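Local coordinates for protein probable mannosyltransferase KTR4 (Saccharomyces cerevisiae, PDB 5A07) that is a probable mannosyltransferase with a GT-A type fold and binds guanosine-5'-diphosphate beside a manganese ion, at residues 55-60 and 422-427; 61-66 and 301-306; 294-299 and 361-366. One frame throughout, in Å; residues are numbered along the deposited sequence.

Contact 1: residues 55-60 and 422-427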
loop_
_atom_site.group_PDB
_atom_site.type_symbol
_atom_site.label_atom_id
_atom_site.label_comp_id
_atom_site.label_asym_id
_atom_site.label_seq_id
_atom_site.Cartn_x
_atom_site.Cartn_y
_atom_site.Cartn_z
ATOM N N GLU B 55 16.898 -15.348 -9.601
ATOM C CA GLU B 55 16.477 -15.849 -10.851
ATOM C C GLU B 55 14.998 -15.481 -11.141
ATOM O O GLU B 55 14.220 -15.396 -10.208
ATOM C CB GLU B 55 16.670 -17.379 -10.863
ATOM C CG GLU B 55 15.664 -18.145 -9.995
ATOM C CD GLU B 55 16.091 -19.585 -9.607
ATOM O OE1 GLU B 55 17.091 -20.056 -10.168
ATOM O OE2 GLU B 55 15.446 -20.224 -8.705
ATOM N N PRO B 56 14.607 -15.436 -12.427
ATOM C CA PRO B 56 13.223 -15.135 -12.777
ATOM C C PRO B 56 12.333 -16.256 -12.345
ATOM O O PRO B 56 12.765 -17.426 -12.245
ATOM C CB PRO B 56 13.229 -15.001 -14.260
ATOM C CG PRO B 56 14.545 -15.556 -14.745
ATOM C CD PRO B 56 15.495 -15.422 -13.612
ATOM N N LEU B 57 11.104 -15.926 -12.004
ATOM C CA LEU B 57 10.209 -16.967 -11.581
ATOM C C LEU B 57 9.914 -17.956 -12.729
ATOM O O LEU B 57 9.600 -19.155 -12.464
ATOM C CB LEU B 57 8.918 -16.337 -11.103
ATOM C CG LEU B 57 7.859 -17.259 -10.452
ATOM C CD1 LEU B 57 8.427 -18.019 -9.236
ATOM C CD2 LEU B 57 6.673 -16.391 -10.027
ATOM N N TYR B 58 9.874 -17.460 -13.957
ATOM C CA TYR B 58 9.621 -18.257 -15.160
ATOM C C TYR B 58 10.809 -18.125 -16.111
ATOM O O TYR B 58 11.298 -17.022 -16.393
ATOM C CB TYR B 58 8.393 -17.785 -15.881
ATOM C CG TYR B 58 7.161 -18.012 -15.059
ATOM C CD1 TYR B 58 6.544 -19.264 -15.013
ATOM C CD2 TYR B 58 6.654 -17.019 -14.258
ATOM C CE1 TYR B 58 5.458 -19.501 -14.171
ATOM C CE2 TYR B 58 5.547 -17.218 -13.464
ATOM C CZ TYR B 58 4.936 -18.435 -13.407
ATOM O OH TYR B 58 3.894 -18.618 -12.534
ATOM N N GLU B 59 11.304 -19.244 -16.614
ATOM C CA GLU B 59 12.423 -19.210 -17.583
ATOM C C GLU B 59 12.037 -18.560 -18.843
ATOM O O GLU B 59 10.905 -18.713 -19.335
ATOM C CB GLU B 59 12.943 -20.611 -17.924
ATOM C CG GLU B 59 13.806 -21.178 -16.805
ATOM C CD GLU B 59 14.052 -22.690 -16.941
ATOM O OE1 GLU B 59 13.371 -23.390 -17.772
ATOM O OE2 GLU B 59 14.922 -23.166 -16.175
ATOM N N LYS B 60 13.014 -17.869 -19.403
ATOM C CA LYS B 60 12.838 -17.149 -20.650
ATOM C C LYS B 60 12.212 -18.032 -21.718
ATOM O O LYS B 60 12.452 -19.252 -21.789
ATOM C CB LYS B 60 14.189 -16.601 -21.089
ATOM C CG LYS B 60 14.137 -15.695 -22.319
ATOM C CD LYS B 60 15.298 -14.705 -22.356
ATOM C CE LYS B 60 15.125 -13.640 -21.270
ATOM N NZ LYS B 60 16.356 -12.833 -21.072
ATOM N N ILE B 422 -2.548 -13.792 -5.698
ATOM C CA ILE B 422 -3.489 -14.928 -5.479
ATOM C C ILE B 422 -2.775 -16.253 -5.732
ATOM O O ILE B 422 -2.853 -17.179 -4.906
ATOM C CB ILE B 422 -4.730 -14.856 -6.377
ATOM C CG1 ILE B 422 -5.597 -13.665 -5.957
ATOM C CG2 ILE B 422 -5.581 -16.159 -6.282
ATOM C CD1 ILE B 422 -6.657 -13.305 -6.940
ATOM N N ARG B 423 -2.090 -16.325 -6.837
ATOM C CA ARG B 423 -1.438 -17.594 -7.248
ATOM C C ARG B 423 -0.325 -18.030 -6.303
ATOM O O ARG B 423 -0.205 -19.225 -5.992
ATOM C CB ARG B 423 -0.911 -17.439 -8.652
ATOM C CG ARG B 423 -0.134 -18.659 -9.212
ATOM C CD ARG B 423 0.343 -18.391 -10.625
ATOM N NE ARG B 423 -0.820 -18.200 -11.434
ATOM C CZ ARG B 423 -1.126 -17.144 -12.220
ATOM N NH1 ARG B 423 -0.278 -16.154 -12.390
ATOM N NH2 ARG B 423 -2.306 -17.142 -12.843
ATOM N N HIS B 424 0.490 -17.093 -5.849
ATOM C CA HIS B 424 1.754 -17.409 -5.164
ATOM C C HIS B 424 1.837 -17.015 -3.704
ATOM O O HIS B 424 2.697 -17.530 -2.958
ATOM C CB HIS B 424 2.932 -16.735 -5.855
ATOM C CG HIS B 424 3.159 -17.245 -7.228
ATOM N ND1 HIS B 424 3.694 -18.495 -7.473
ATOM C CD2 HIS B 424 2.939 -16.682 -8.425
ATOM C CE1 HIS B 424 3.768 -18.679 -8.771
ATOM N NE2 HIS B 424 3.308 -17.598 -9.376
ATOM N N SER B 425 1.008 -16.087 -3.256
ATOM C CA SER B 425 1.189 -15.577 -1.937
ATOM C C SER B 425 0.113 -15.993 -1.010
ATOM O O SER B 425 0.285 -15.853 0.181
ATOM C CB SER B 425 1.258 -14.060 -1.873
ATOM O OG SER B 425 2.310 -13.580 -2.636
ATOM N N MET B 426 -0.998 -16.487 -1.501
ATOM C CA MET B 426 -2.077 -16.852 -0.603
ATOM C C MET B 426 -2.116 -18.367 -0.353
ATOM O O MET B 426 -2.286 -19.129 -1.287
ATOM C CB MET B 426 -3.405 -16.359 -1.160
ATOM C CG MET B 426 -3.507 -14.790 -1.214
ATOM S SD MET B 426 -5.001 -14.197 -2.027
ATOM C CE MET B 426 -6.252 -14.493 -0.821
ATOM N N SER B 427 -2.016 -18.774 0.899
ATOM C CA SER B 427 -2.241 -20.195 1.208
ATOM C C SER B 427 -3.700 -20.447 1.477
ATOM O O SER B 427 -4.536 -19.517 1.432
ATOM C CB SER B 427 -1.417 -20.594 2.404
ATOM O OG SER B 427 -1.920 -19.952 3.574
HETATM O O HOH W 1 2.615 -16.223 -11.836
#
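His-424 takes Leu-57 over one face of its imidazole ring and Tyr-58 at the ring's edge. Both side chains of the 55-60 loop come from the direction opposite to the histidine's own. Leu-57 touches with one methyl branch. Its CD2 lies 4.0 Å from the centroid of the His-424 ring and 26° off the ring normal, a CH-pi contact. The methyl is shifted toward the rim, and the ring atom nearest to Leu-57 CD2 is NE2 of His-424, at 3.6 Å. With Leu-57 CG opposite the backbone N (chi1 -173°), the branch is carried out toward the helix. The other face of the imidazole is met by CG of Arg-423, the preceding residue. The ring is thus held between two aliphatic groups.

Tyr-58 brings its hydroxyl to the imidazole plane, where OH stands 3.4 Å from His-424 NE2. A water lies at the same edge, also in the ring plane. It is hydrogen-bonded to Tyr-58 OH at 2.8 Å and to His-424 NE2 at 2.9 Å. NH1 of Arg-423 donates to this water over 2.9 Å. A bend in the arginine chain (chi3 -62°) turns the guanidinium toward it. The positive charge probably polarises the water. Arg-423 NH1 is also bonded to Asn-72 OD1, so the arginine links the water to helix 65-80.

This is a surface contact between the loop that follows helix 43-53 and helix 418-425. Ala-294 of helix 293-297 packs against both Leu-57 and His-424. Ile-422 is turned to Leu-75 and Phe-79 of helix 65-80 and to Trp-373 of strand 371-373.

Contact 2: residues 61-66 and 301-306. With ACT (acetate ion), chain H.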
loop_
_atom_site.group_PDB
_atom_site.type_symbol
_atom_site.label_atom_id
_atom_site.label_comp_id
_atom_site.label_asym_id
_atom_site.label_seq_id
_atom_site.Cartn_x
_atom_site.Cartn_y
_atom_site.Cartn_z
ATOM N N ASP B 61 11.295 -17.459 -22.477
ATOM C CA ASP B 61 10.677 -18.185 -23.594
ATOM C C ASP B 61 9.826 -19.400 -23.282
ATOM O O ASP B 61 9.577 -20.208 -24.161
ATOM C CB ASP B 61 11.758 -18.633 -24.613
ATOM C CG ASP B 61 12.700 -17.501 -25.004
ATOM O OD1 ASP B 61 12.271 -16.318 -25.024
ATOM O OD2 ASP B 61 13.873 -17.793 -25.292
ATOM N N THR B 62 9.379 -19.576 -22.056
ATOM C CA THR B 62 8.498 -20.694 -21.767
ATOM C C THR B 62 7.102 -20.174 -21.516
ATOM O O THR B 62 6.280 -20.872 -20.927
ATOM C CB THR B 62 8.975 -21.416 -20.516
ATOM O OG1 THR B 62 8.999 -20.505 -19.417
ATOM C CG2 THR B 62 10.414 -21.933 -20.749
ATOM N N PHE B 63 6.836 -18.925 -21.922
ATOM C CA PHE B 63 5.543 -18.267 -21.638
ATOM C C PHE B 63 5.328 -17.199 -22.692
ATOM O O PHE B 63 6.292 -16.701 -23.239
ATOM C CB PHE B 63 5.518 -17.665 -20.209
ATOM C CG PHE B 63 6.557 -16.571 -19.967
ATOM C CD1 PHE B 63 6.257 -15.247 -20.240
ATOM C CD2 PHE B 63 7.772 -16.871 -19.436
ATOM C CE1 PHE B 63 7.182 -14.265 -19.993
ATOM C CE2 PHE B 63 8.719 -15.911 -19.206
ATOM C CZ PHE B 63 8.408 -14.579 -19.500
ATOM N N ASP B 64 4.069 -16.896 -22.997
ATOM C CA ASP B 64 3.688 -15.758 -23.826
ATOM C C ASP B 64 2.894 -14.764 -22.917
ATOM O O ASP B 64 1.838 -15.151 -22.389
ATOM C CB ASP B 64 2.773 -16.241 -24.932
ATOM C CG ASP B 64 2.218 -15.097 -25.803
ATOM O OD1 ASP B 64 2.459 -13.898 -25.554
ATOM O OD2 ASP B 64 1.509 -15.434 -26.768
ATOM N N PRO B 65 3.423 -13.537 -22.727
ATOM C CA PRO B 65 2.779 -12.515 -21.892
ATOM C C PRO B 65 1.327 -12.246 -22.216
ATOM O O PRO B 65 0.587 -11.891 -21.342
ATOM C CB PRO B 65 3.630 -11.277 -22.116
ATOM C CG PRO B 65 4.975 -11.784 -22.537
ATOM C CD PRO B 65 4.746 -13.078 -23.235
ATOM N N ASN B 66 0.882 -12.430 -23.448
ATOM C CA ASN B 66 -0.518 -12.260 -23.765
ATOM C C ASN B 66 -1.365 -13.354 -23.244
ATOM O O ASN B 66 -2.483 -13.110 -22.843
ATOM C CB ASN B 66 -0.768 -12.174 -25.280
ATOM C CG ASN B 66 -0.105 -10.984 -25.894
ATOM O OD1 ASN B 66 -0.218 -9.879 -25.421
ATOM N ND2 ASN B 66 0.600 -11.221 -26.962
ATOM N N GLN B 301 4.043 -11.599 -16.820
ATOM C CA GLN B 301 3.081 -10.740 -17.397
ATOM C C GLN B 301 3.713 -9.518 -18.009
ATOM O O GLN B 301 3.270 -9.124 -19.077
ATOM C CB GLN B 301 2.068 -10.261 -16.351
ATOM C CG GLN B 301 0.921 -9.460 -16.926
ATOM C CD GLN B 301 -0.181 -9.250 -15.873
ATOM O OE1 GLN B 301 -0.883 -10.187 -15.487
ATOM N NE2 GLN B 301 -0.332 -8.023 -15.414
ATOM N N ASN B 302 4.678 -8.917 -17.331
ATOM C CA ASN B 302 5.423 -7.719 -17.783
ATOM C C ASN B 302 6.930 -7.961 -17.714
ATOM O O ASN B 302 7.642 -7.382 -16.892
ATOM C CB ASN B 302 5.093 -6.491 -16.933
ATOM C CG ASN B 302 3.711 -6.029 -17.141
ATOM O OD1 ASN B 302 3.297 -5.779 -18.263
ATOM N ND2 ASN B 302 2.947 -6.033 -16.113
ATOM N N PRO B 303 7.450 -8.790 -18.656
ATOM C CA PRO B 303 8.851 -9.151 -18.625
ATOM C C PRO B 303 9.784 -7.949 -18.812
ATOM O O PRO B 303 10.914 -7.963 -18.301
ATOM C CB PRO B 303 8.990 -10.141 -19.809
ATOM C CG PRO B 303 7.750 -10.015 -20.612
ATOM C CD PRO B 303 6.693 -9.579 -19.643
ATOM N N LYS B 304 9.324 -6.940 -19.495
ATOM C CA LYS B 304 10.188 -5.747 -19.688
ATOM C C LYS B 304 10.384 -5.001 -18.424
ATOM O O LYS B 304 11.441 -4.382 -18.224
ATOM C CB LYS B 304 9.581 -4.786 -20.685
ATOM C CG LYS B 304 9.392 -5.342 -22.069
ATOM C CD LYS B 304 8.387 -4.449 -22.794
ATOM C CE LYS B 304 9.042 -3.544 -23.804
ATOM N NZ LYS B 304 8.638 -4.081 -25.136
ATOM N N ASN B 305 9.384 -5.059 -17.510
ATOM C CA ASN B 305 9.608 -4.467 -16.138
ATOM C C ASN B 305 10.714 -5.143 -15.375
ATOM O O ASN B 305 11.551 -4.512 -14.729
ATOM C CB ASN B 305 8.325 -4.503 -15.248
ATOM C CG ASN B 305 7.250 -3.547 -15.707
ATOM O OD1 ASN B 305 6.466 -2.944 -14.901
ATOM N ND2 ASN B 305 7.122 -3.446 -16.959
ATOM N N TYR B 306 10.664 -6.464 -15.405
ATOM C CA TYR B 306 11.601 -7.282 -14.708
ATOM C C TYR B 306 13.037 -7.106 -15.274
ATOM O O TYR B 306 14.003 -7.029 -14.536
ATOM C CB TYR B 306 11.173 -8.749 -14.910
ATOM C CG TYR B 306 12.076 -9.709 -14.162
ATOM C CD1 TYR B 306 13.265 -10.176 -14.700
ATOM C CD2 TYR B 306 11.738 -10.155 -12.936
ATOM C CE1 TYR B 306 14.070 -11.039 -14.020
ATOM C CE2 TYR B 306 12.516 -11.044 -12.259
ATOM C CZ TYR B 306 13.677 -11.514 -12.813
ATOM O OH TYR B 306 14.494 -12.339 -12.061
HETATM C C ACT H . 17.623 -11.887 -11.892
HETATM O O ACT H . 16.824 -12.276 -12.787
HETATM O OXT ACT H . 17.334 -11.744 -10.675
HETATM C CH3 ACT H . 19.054 -11.558 -12.302
HETATM O O HOH W 2 0.934 -9.360 -20.374
#
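Phe-63 is the first residue of 61-66 to meet the other segment, and it touches Pro-303. The proline CG lies near the plane of the phenyl ring, at its edge, 4.3 Å from Phe-63 CE1. Phe-63 also packs on Tyr-58 and on Val-68 of helix 65-80.

Asp-64 comes next and is the N-cap of helix 65-80. Its OD1 accepts a bond from Asn-66 N at 3.0 Å. The N-H approaches from above the carboxylate plane, 58° out of it. This capping bond closes the start of the helix, where Pro-65 sits.

Pro-65 is the main partner across the contact. Its ring and that of Pro-303 cross obliquely, with Pro-65 CG 3.8 Å from Pro-303 CG. Pro-65 CB rests 3.7 Å from the backbone O of Gln-301. The two backbones are close here, with the CA atoms of Pro-65 and Gln-301 4.8 Å apart. A water bridges the two segments, donating to Pro-65 O and to Gln-301 O, each at 2.7 Å. Gln-301 sets off from its backbone away from segment 61-66. Its OE1 bonds Asn-72 ND2, and its NE2 bonds the backbone O of Asn-414 and of Asn-416.

Both prolines occupy the first position after an N-cap, Asp-64 in one helix and Asn-302 in the other. Proline has no N-H, and at this position the backbone N has no carbonyl one turn earlier in the helix to donate to, so nothing is lost. The two helix starts therefore meet through apolar rings. No direct hydrogen bond joins the segments; the polar link is the water between their carbonyl oxygens.

Contact 3: residues 294-299 and 361-366. With ACT (acetate ion), chain H.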
loop_
_atom_site.group_PDB
_atom_site.type_symbol
_atom_site.label_atom_id
_atom_site.label_comp_id
_atom_site.label_asym_id
_atom_site.label_seq_id
_atom_site.Cartn_x
_atom_site.Cartn_y
_atom_site.Cartn_z
ATOM N N ALA B 294 7.976 -15.107 -4.675
ATOM C CA ALA B 294 7.506 -15.292 -5.996
ATOM C C ALA B 294 6.860 -13.999 -6.591
ATOM O O ALA B 294 7.061 -13.637 -7.768
ATOM C CB ALA B 294 6.543 -16.469 -6.003
ATOM N N TRP B 295 6.106 -13.319 -5.773
ATOM C CA TRP B 295 5.462 -12.053 -6.164
ATOM C C TRP B 295 6.466 -11.007 -6.592
ATOM O O TRP B 295 6.234 -10.303 -7.581
ATOM C CB TRP B 295 4.651 -11.546 -4.985
ATOM C CG TRP B 295 3.859 -10.305 -5.122
ATOM C CD1 TRP B 295 2.824 -10.081 -5.961
ATOM C CD2 TRP B 295 3.994 -9.111 -4.346
ATOM N NE1 TRP B 295 2.312 -8.824 -5.772
ATOM C CE2 TRP B 295 2.986 -8.224 -4.759
ATOM C CE3 TRP B 295 4.852 -8.705 -3.369
ATOM C CZ2 TRP B 295 2.847 -6.954 -4.227
ATOM C CZ3 TRP B 295 4.685 -7.456 -2.802
ATOM C CH2 TRP B 295 3.688 -6.595 -3.243
ATOM N N LEU B 296 7.607 -10.910 -5.921
ATOM C CA LEU B 296 8.700 -10.022 -6.351
ATOM C C LEU B 296 9.414 -10.453 -7.670
ATOM O O LEU B 296 9.980 -9.637 -8.372
ATOM C CB LEU B 296 9.749 -9.953 -5.281
ATOM C CG LEU B 296 9.282 -9.538 -3.893
ATOM C CD1 LEU B 296 10.406 -9.577 -2.902
ATOM C CD2 LEU B 296 8.700 -8.108 -3.992
ATOM N N LYS B 297 9.341 -11.722 -8.031
ATOM C CA LYS B 297 10.151 -12.278 -9.111
ATOM C C LYS B 297 9.356 -12.699 -10.322
ATOM O O LYS B 297 9.933 -13.214 -11.269
ATOM C CB LYS B 297 10.928 -13.478 -8.583
ATOM C CG LYS B 297 11.827 -13.214 -7.428
ATOM C CD LYS B 297 12.926 -12.210 -7.686
ATOM C CE LYS B 297 13.753 -12.563 -8.919
ATOM N NZ LYS B 297 14.918 -11.598 -9.126
ATOM N N ASP B 298 8.049 -12.408 -10.370
ATOM C CA ASP B 298 7.213 -12.820 -11.457
ATOM C C ASP B 298 7.463 -11.990 -12.683
ATOM O O ASP B 298 7.086 -10.791 -12.762
ATOM C CB ASP B 298 5.705 -12.760 -11.114
ATOM C CG ASP B 298 4.853 -13.528 -12.121
ATOM O OD1 ASP B 298 5.376 -13.928 -13.192
ATOM O OD2 ASP B 298 3.612 -13.640 -11.933
ATOM N N ASN B 299 8.032 -12.632 -13.707
ATOM C CA ASN B 299 8.433 -11.936 -14.910
ATOM C C ASN B 299 7.506 -12.234 -16.049
ATOM O O ASN B 299 7.710 -11.759 -17.183
ATOM C CB ASN B 299 9.871 -12.360 -15.316
ATOM C CG ASN B 299 10.009 -13.866 -15.473
ATOM O OD1 ASN B 299 9.593 -14.630 -14.625
ATOM N ND2 ASN B 299 10.628 -14.284 -16.552
ATOM N N ALA B 361 9.862 -4.195 1.529
ATOM C CA ALA B 361 10.080 -4.495 2.913
ATOM C C ALA B 361 9.098 -5.548 3.430
ATOM O O ALA B 361 9.497 -6.473 4.155
ATOM C CB ALA B 361 9.993 -3.272 3.767
ATOM N N LEU B 362 7.817 -5.362 3.129
ATOM C CA LEU B 362 6.829 -6.338 3.577
ATOM C C LEU B 362 7.119 -7.748 2.969
ATOM O O LEU B 362 6.979 -8.749 3.606
ATOM C CB LEU B 362 5.436 -5.850 3.181
ATOM C CG LEU B 362 4.869 -4.739 4.030
ATOM C CD1 LEU B 362 3.690 -4.123 3.255
ATOM C CD2 LEU B 362 4.398 -5.263 5.376
ATOM N N ALA B 363 7.451 -7.798 1.702
ATOM C CA ALA B 363 7.614 -9.078 1.029
ATOM C C ALA B 363 8.907 -9.810 1.509
ATOM O O ALA B 363 8.940 -11.040 1.570
ATOM C CB ALA B 363 7.681 -8.846 -0.461
ATOM N N LEU B 364 9.949 -9.042 1.823
ATOM C CA LEU B 364 11.251 -9.626 2.185
ATOM C C LEU B 364 11.345 -9.913 3.668
ATOM O O LEU B 364 11.947 -10.948 4.061
ATOM C CB LEU B 364 12.390 -8.690 1.782
ATOM C CG LEU B 364 12.512 -8.601 0.276
ATOM C CD1 LEU B 364 13.411 -7.456 -0.078
ATOM C CD2 LEU B 364 13.024 -9.874 -0.345
ATOM N N PHE B 365 10.731 -9.080 4.527
ATOM C CA PHE B 365 11.030 -9.103 5.954
ATOM C C PHE B 365 9.911 -9.573 6.797
ATOM O O PHE B 365 10.035 -9.530 8.003
ATOM C CB PHE B 365 11.531 -7.728 6.472
ATOM C CG PHE B 365 12.623 -7.107 5.615
ATOM C CD1 PHE B 365 13.652 -7.883 5.123
ATOM C CD2 PHE B 365 12.634 -5.773 5.359
ATOM C CE1 PHE B 365 14.662 -7.343 4.311
ATOM C CE2 PHE B 365 13.594 -5.208 4.543
ATOM C CZ PHE B 365 14.623 -5.999 4.011
ATOM N N ALA B 366 8.819 -10.048 6.185
ATOM C CA ALA B 366 7.640 -10.504 6.915
ATOM C C ALA B 366 7.077 -11.732 6.243
ATOM O O ALA B 366 7.288 -11.961 5.054
ATOM C CB ALA B 366 6.556 -9.444 6.965
HETATM C C ACT H . 17.623 -11.887 -11.892
HETATM O O ACT H . 16.824 -12.276 -12.787
HETATM O OXT ACT H . 17.334 -11.744 -10.675
HETATM C CH3 ACT H . 19.054 -11.558 -12.302
#
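Leu-296 straddles Ala-363 with its two methyl groups. CD1 and CD2 of Leu-296 each lie 3.7 Å from Ala-363 CB. The same Leu-296 CD1 reaches Leu-364, where it meets CD2 at 3.7 Å. The leucine CG stands opposite the carbonyl carbon (chi1 -55°), which directs the isobutyl group at helix 354-365. Trp-295 adds the edge of its indole. Its CZ3 is 4.0 Å from Ala-363 CB, and that methyl lies near the ring plane. The single alanine methyl is thus met by a leucine fork and an aromatic edge. Its small size is consistent with the 7.5 Å between the CA atoms of Leu-296 and Ala-363.

The next shell holds these groups in place. Trp-295 NE1 is bonded to Asn-261 OD1 of strand 256-262. Its ring stacks on Phe-317 and meets Trp-421 edge-to-face. Leu-296 also packs on Trp-273, and Leu-364 on Thr-276, both from helix 272-282. Backbone bonds link Ala-363 with Ala-292 and Leu-364 with Asn-288.

Lys-297 leaves the same helix in another direction. Its NZ donates to OXT of an acetate at 2.9 Å. This ion probably comes from the crystallisation liquor. NZ is also hydrogen-bonded to the backbone O of Leu-53 and of Gly-311, and to Tyr-306 OH. The ammonium group is therefore gripped by several oxygens.

All four residues that touch here are buried. This is helix-to-helix packing in the apolar interior of the GT-A fold, in which helices flank a central mixed sheet. Through Trp-295, helix 293-297 is linked to strands 256-262 and 316-317 of that sheet.

After helix 43-53 the chain enters the 55-60 loop, where contact 1 closes the longest loop by pairing it with helix 418-425. Contacts 2 and 3 both nest inside that loop. Contact 2 begins at once, at the start of helix 65-80, and closes at helix 303-308. Contact 3 opens just before that closure, at helix 293-297, and closes later at helix 354-365, so contacts 2 and 3 cross. Segment 294-299 joins them all. Leu-57 N lies 3.0 Å from Lys-297 O, and Tyr-306 packs on Asn-299. Together they tie the 55-60 loop and the start of helix 65-80 to helices 418-425, 293-297 and 303-308, and through helix 293-297 to helix 354-365.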